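Local atomic coordinates of ribose-5-phosphate isomerase RpiB (Thermotoga maritima, PDB entry 1O1X), a protein that probably interconverts ribose 5-phosphate and ribulose 5-phosphate, an aldose-ketose isomerisation. Residues Ile17-Asp20 with Leu26-Lys29; His44-Glu49 with Pro55-Lys60. All coordinates share one frame; numbering follows the deposited sequence.

Contact 1 and contact 2 follow one another along the chain, contact 1 closing before contact 2 opens, with centres about 8 Å apart. Contact 1 joins the end of strand 14-18 to helix 24-36. Contact 2 joins the loop after the neighbouring strand, 40-43, to helix 54-66. Both therefore lie at the C-terminal end of adjacent parallel strands of one Rossmann-like α/β sheet. The two turns are tied directly: T46 N lies 2.9 Å from S19 O, a probable hydrogen bond, while A18 CB packs on G45 O. Since D20 and H21 are predicted to bind the sugar phosphate, these contacts lie in or beside the predicted sugar-phosphate site.

Contact 1. Residues Ile17-Asp20 with Leu26-Lys29; sequences IASD and LKEK
K27 lays the aliphatic part of its side chain across I17 and S19, where the first strand of a β-α-β unit (strand 14-18, helix 24-36, strand 40-43) gives way to the turn leading into its helix. K27 supplies about half of the surface buried here, and the backbones stay apart, the closest CA atoms, those of S19 and K27, being 6.3 Å from each other. On the strand side, I17 CG1 meets K27 CG at 3.8 Å, and I17 CD1 reaches the K27 carbonyl oxygen; a branched aliphatic residue suits this buried strand position, flanked also by V41 and L76. A long lysine fits because it can be apolar along its stem and charged at its end. Bends at chi2 (-95°) and chi3 (-80°) fold the chain over S19, whose OG lies 3.5 Å from both K27 CB and K27 CE. The ammonium is thereby delivered to D43, the T46 carbonyl and E28, with NZ 2.8 Å from E28 OE2. A methionine in this place would probably leave the carboxylates of D43 and E28 close together without their shared counter-charge. The S19 hydroxyl bonds to the following residue, OG donating to D20 O at 2.9 Å.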
loop_
_atom_site.group_PDB
_atom_site.type_symbol
_atom_site.label_atom_id
_atom_site.label_comp_id
_atom_site.label_asym_id
_atom_site.label_seq_id
_atom_site.Cartn_x
_atom_site.Cartn_y
_atom_site.Cartn_z
ATOM N N ILE A 17 -21.745 8.301 8.284
ATOM C CA ILE A 17 -20.576 7.528 8.638
ATOM C C ILE A 17 -20.964 6.445 9.639
ATOM O O ILE A 17 -21.873 6.621 10.452
ATOM C CB ILE A 17 -19.454 8.450 9.163
ATOM C CG1 ILE A 17 -18.121 7.706 9.336
ATOM C CG2 ILE A 17 -19.846 9.136 10.511
ATOM C CD1 ILE A 17 -16.915 8.657 9.451
ATOM N N ALA A 18 -20.259 5.327 9.561
ATOM C CA ALA A 18 -20.415 4.241 10.507
ATOM C C ALA A 18 -19.187 3.335 10.500
ATOM O O ALA A 18 -18.454 3.249 9.522
ATOM C CB ALA A 18 -21.668 3.435 10.219
ATOM N N SER A 19 -19.003 2.652 11.614
ATOM C CA SER A 19 -17.938 1.671 11.788
ATOM C C SER A 19 -18.340 0.563 12.759
ATOM O O SER A 19 -19.270 0.714 13.555
ATOM C CB SER A 19 -16.696 2.352 12.322
ATOM O OG SER A 19 -16.798 2.639 13.705
ATOM N N ASP A 20 -17.582 -0.531 12.735
ATOM C CA ASP A 20 -17.653 -1.468 13.838
ATOM C C ASP A 20 -16.690 -1.021 14.932
ATOM O O ASP A 20 -16.137 0.088 14.885
ATOM C CB ASP A 20 -17.462 -2.915 13.346
ATOM C CG ASP A 20 -16.040 -3.237 12.915
ATOM O OD1 ASP A 20 -15.189 -2.294 12.879
ATOM O OD2 ASP A 20 -15.707 -4.438 12.644
ATOM N N LEU A 26 -10.585 5.332 14.293
ATOM C CA LEU A 26 -10.371 6.064 13.057
ATOM C C LEU A 26 -11.678 6.748 12.650
ATOM O O LEU A 26 -11.648 7.850 12.124
ATOM C CB LEU A 26 -9.829 5.183 11.949
ATOM C CG LEU A 26 -9.512 5.898 10.627
ATOM C CD1 LEU A 26 -8.489 6.969 10.780
ATOM C CD2 LEU A 26 -9.080 4.943 9.553
ATOM N N LYS A 27 -12.816 6.080 12.868
ATOM C CA LYS A 27 -14.128 6.640 12.522
ATOM C C LYS A 27 -14.315 7.983 13.248
ATOM O O LYS A 27 -14.736 8.945 12.671
ATOM C CB LYS A 27 -15.251 5.662 12.889
ATOM C CG LYS A 27 -16.668 6.137 12.508
ATOM C CD LYS A 27 -17.430 6.824 13.598
ATOM C CE LYS A 27 -18.046 5.808 14.565
ATOM N NZ LYS A 27 -18.674 6.503 15.739
ATOM N N GLU A 28 -14.007 8.009 14.536
ATOM C CA GLU A 28 -14.064 9.210 15.336
ATOM C C GLU A 28 -13.151 10.324 14.814
ATOM O O GLU A 28 -13.560 11.488 14.742
ATOM C CB GLU A 28 -13.716 8.865 16.786
ATOM C CG GLU A 28 -14.775 7.992 17.479
ATOM C CD GLU A 28 -16.083 8.748 17.688
ATOM O OE1 GLU A 28 -16.077 9.712 18.478
ATOM O OE2 GLU A 28 -17.103 8.404 17.032
ATOM N N LYS A 29 -11.915 9.976 14.447
ATOM C CA LYS A 29 -10.988 10.953 13.899
ATOM C C LYS A 29 -11.471 11.519 12.563
ATOM O O LYS A 29 -11.406 12.703 12.340
ATOM C CB LYS A 29 -9.609 10.328 13.763
ATOM C CG LYS A 29 -8.963 10.074 15.120
ATOM C CD LYS A 29 -7.661 9.354 14.981
ATOM C CE LYS A 29 -6.927 9.337 16.326
ATOM N NZ LYS A 29 -5.827 8.328 16.285
#

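Contact 2. Residues His44-Glu49 with Pro55-Lys60; sequences HGTYSE and PDYAKK
H44 and K60 bring the two backbones nearest, 6.6 Å between their CA atoms, as an irregular loop passes alongside helix 54-66 without a hydrogen bond between the segments. The loop kinks sharply: the peptide joining G45 to T46 is cis, and G45 has a positive phi of 92°. Glycine suits the place, since a CB would press on the carbonyl oxygen of H44 and crowd the ring of Y57.

Y57 and H44 bury almost equal areas; the Y57 ring takes the loop backbone. With chi1 near -67°, CG of Y57 stands anti to its carbonyl carbon and the phenol extends to the loop, where CE1 lies 3.5 Å from T46 N. H44 O meets the ring at its edge and in its plane, 3.6 Å from Y57 CE1, while the G45 carbonyl carbon approaches obliquely. Further out, T46 crosses the end of the ring, its CB 3.7 Å from Y57 OH. The tyrosine also packs on A18, V52 and M83, a position calling for a broad, flat residue.

The side chains of H44 and K60 run alongside each other, pointing opposite ways: ND1 of H44 comes 3.8 Å from K60 CB, and K60 O lies over one face of the imidazole, displaced toward its rim. The K60 methylenes continue past H44 O, carrying the amine away.

The whole is a strand-to-helix connection at the C-terminal ends of the strands of a parallel α/β sheet, with T46 close to H21 of the predicted D-ribulose 5-phosphate site.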
loop_
_atom_site.group_PDB
_atom_site.type_symbol
_atom_site.label_atom_id
_atom_site.label_comp_id
_atom_site.label_asym_id
_atom_site.label_seq_id
_atom_site.Cartn_x
_atom_site.Cartn_y
_atom_site.Cartn_z
ATOM N N HIS A 44 -23.850 7.129 12.506
ATOM C CA HIS A 44 -24.709 5.976 12.762
ATOM C C HIS A 44 -24.104 4.952 13.741
ATOM O O HIS A 44 -24.732 3.940 14.019
ATOM C CB HIS A 44 -25.060 5.293 11.454
ATOM C CG HIS A 44 -25.869 6.140 10.540
ATOM N ND1 HIS A 44 -27.249 6.137 10.549
ATOM C CD2 HIS A 44 -25.495 7.028 9.592
ATOM C CE1 HIS A 44 -27.686 6.986 9.636
ATOM N NE2 HIS A 44 -26.642 7.546 9.047
ATOM N N GLY A 45 -22.942 5.253 14.316
ATOM C CA GLY A 45 -22.299 4.374 15.272
ATOM C C GLY A 45 -21.324 3.435 14.583
ATOM O O GLY A 45 -21.091 3.568 13.408
ATOM N N THR A 46 -20.745 2.468 15.295
ATOM C CA THR A 46 -20.976 2.244 16.710
ATOM C C THR A 46 -20.384 3.357 17.598
ATOM O O THR A 46 -19.621 4.213 17.117
ATOM C CB THR A 46 -20.479 0.832 17.076
ATOM O OG1 THR A 46 -20.891 0.529 18.400
ATOM C CG2 THR A 46 -18.949 0.730 17.076
ATOM N N TYR A 47 -20.767 3.366 18.880
ATOM C CA TYR A 47 -20.482 4.500 19.760
ATOM C C TYR A 47 -19.495 4.133 20.883
ATOM O O TYR A 47 -19.233 4.936 21.776
ATOM C CB TYR A 47 -21.791 5.073 20.321
ATOM C CG TYR A 47 -22.738 5.504 19.215
ATOM C CD1 TYR A 47 -22.436 6.586 18.386
ATOM C CD2 TYR A 47 -23.928 4.834 18.974
ATOM C CE1 TYR A 47 -23.328 6.993 17.361
ATOM C CE2 TYR A 47 -24.809 5.263 17.984
ATOM C CZ TYR A 47 -24.491 6.324 17.172
ATOM O OH TYR A 47 -25.360 6.704 16.161
ATOM N N SER A 48 -18.956 2.927 20.803
ATOM C CA SER A 48 -17.885 2.448 21.670
ATOM C C SER A 48 -17.038 1.358 20.990
ATOM O O SER A 48 -17.281 0.954 19.850
ATOM C CB SER A 48 -18.484 1.836 22.934
ATOM O OG SER A 48 -19.060 0.575 22.625
ATOM N N GLU A 49 -16.074 0.845 21.740
ATOM C CA GLU A 49 -15.268 -0.273 21.307
ATOM C C GLU A 49 -15.811 -1.666 21.728
ATOM O O GLU A 49 -15.159 -2.680 21.439
ATOM C CB GLU A 49 -13.820 -0.066 21.757
ATOM C CG GLU A 49 -13.185 1.084 20.977
ATOM C CD GLU A 49 -11.701 1.232 21.222
ATOM O OE1 GLU A 49 -11.243 0.924 22.352
ATOM O OE2 GLU A 49 -11.005 1.682 20.284
ATOM N N PRO A 55 -21.976 -5.700 9.366
ATOM C CA PRO A 55 -23.113 -5.548 8.431
ATOM C C PRO A 55 -24.278 -4.703 8.991
ATOM O O PRO A 55 -24.963 -4.049 8.212
ATOM C CB PRO A 55 -23.554 -7.008 8.139
ATOM C CG PRO A 55 -22.312 -7.831 8.461
ATOM C CD PRO A 55 -21.719 -7.131 9.675
ATOM N N ASP A 56 -24.484 -4.710 10.316
ATOM C CA ASP A 56 -25.525 -3.913 10.944
ATOM C C ASP A 56 -25.294 -2.420 10.646
ATOM O O ASP A 56 -26.248 -1.667 10.418
ATOM C CB ASP A 56 -25.556 -4.166 12.436
ATOM C CG ASP A 56 -26.056 -5.571 12.793
ATOM O OD1 ASP A 56 -26.937 -6.066 12.018
ATOM O OD2 ASP A 56 -25.674 -6.195 13.846
ATOM N N TYR A 57 -24.024 -2.024 10.595
ATOM C CA TYR A 57 -23.635 -0.623 10.377
ATOM C C TYR A 57 -23.585 -0.207 8.895
ATOM O O TYR A 57 -23.966 0.929 8.550
ATOM C CB TYR A 57 -22.353 -0.308 11.180
ATOM C CG TYR A 57 -22.672 -0.376 12.645
ATOM C CD1 TYR A 57 -23.258 0.695 13.276
ATOM C CD2 TYR A 57 -22.526 -1.569 13.358
ATOM C CE1 TYR A 57 -23.633 0.617 14.634
ATOM C CE2 TYR A 57 -22.910 -1.667 14.688
ATOM C CZ TYR A 57 -23.434 -0.559 15.326
ATOM O OH TYR A 57 -23.831 -0.641 16.642
ATOM N N ALA A 58 -23.170 -1.127 8.027
ATOM C CA ALA A 58 -23.274 -0.980 6.579
ATOM C C ALA A 58 -24.712 -0.626 6.185
ATOM O O ALA A 58 -24.925 0.305 5.401
ATOM C CB ALA A 58 -22.822 -2.266 5.862
ATOM N N LYS A 59 -25.693 -1.319 6.784
ATOM C CA LYS A 59 -27.097 -1.160 6.408
ATOM C C LYS A 59 -27.608 0.230 6.757
ATOM O O LYS A 59 -28.414 0.801 6.012
ATOM C CB LYS A 59 -28.003 -2.172 7.125
ATOM C CG LYS A 59 -27.859 -3.591 6.655
ATOM C CD LYS A 59 -28.681 -4.524 7.542
ATOM C CE LYS A 59 -28.786 -5.898 6.879
ATOM N NZ LYS A 59 -27.575 -6.787 6.998
ATOM N N LYS A 60 -27.164 0.768 7.876
ATOM C CA LYS A 60 -27.611 2.106 8.297
ATOM C C LYS A 60 -27.132 3.209 7.313
ATOM O O LYS A 60 -27.870 4.126 6.985
ATOM C CB LYS A 60 -27.121 2.431 9.711
ATOM C CG LYS A 60 -27.571 1.450 10.796
ATOM C CD LYS A 60 -26.960 1.760 12.140
ATOM C CE LYS A 60 -27.434 0.784 13.269
ATOM N NZ LYS A 60 -28.920 0.666 13.268
#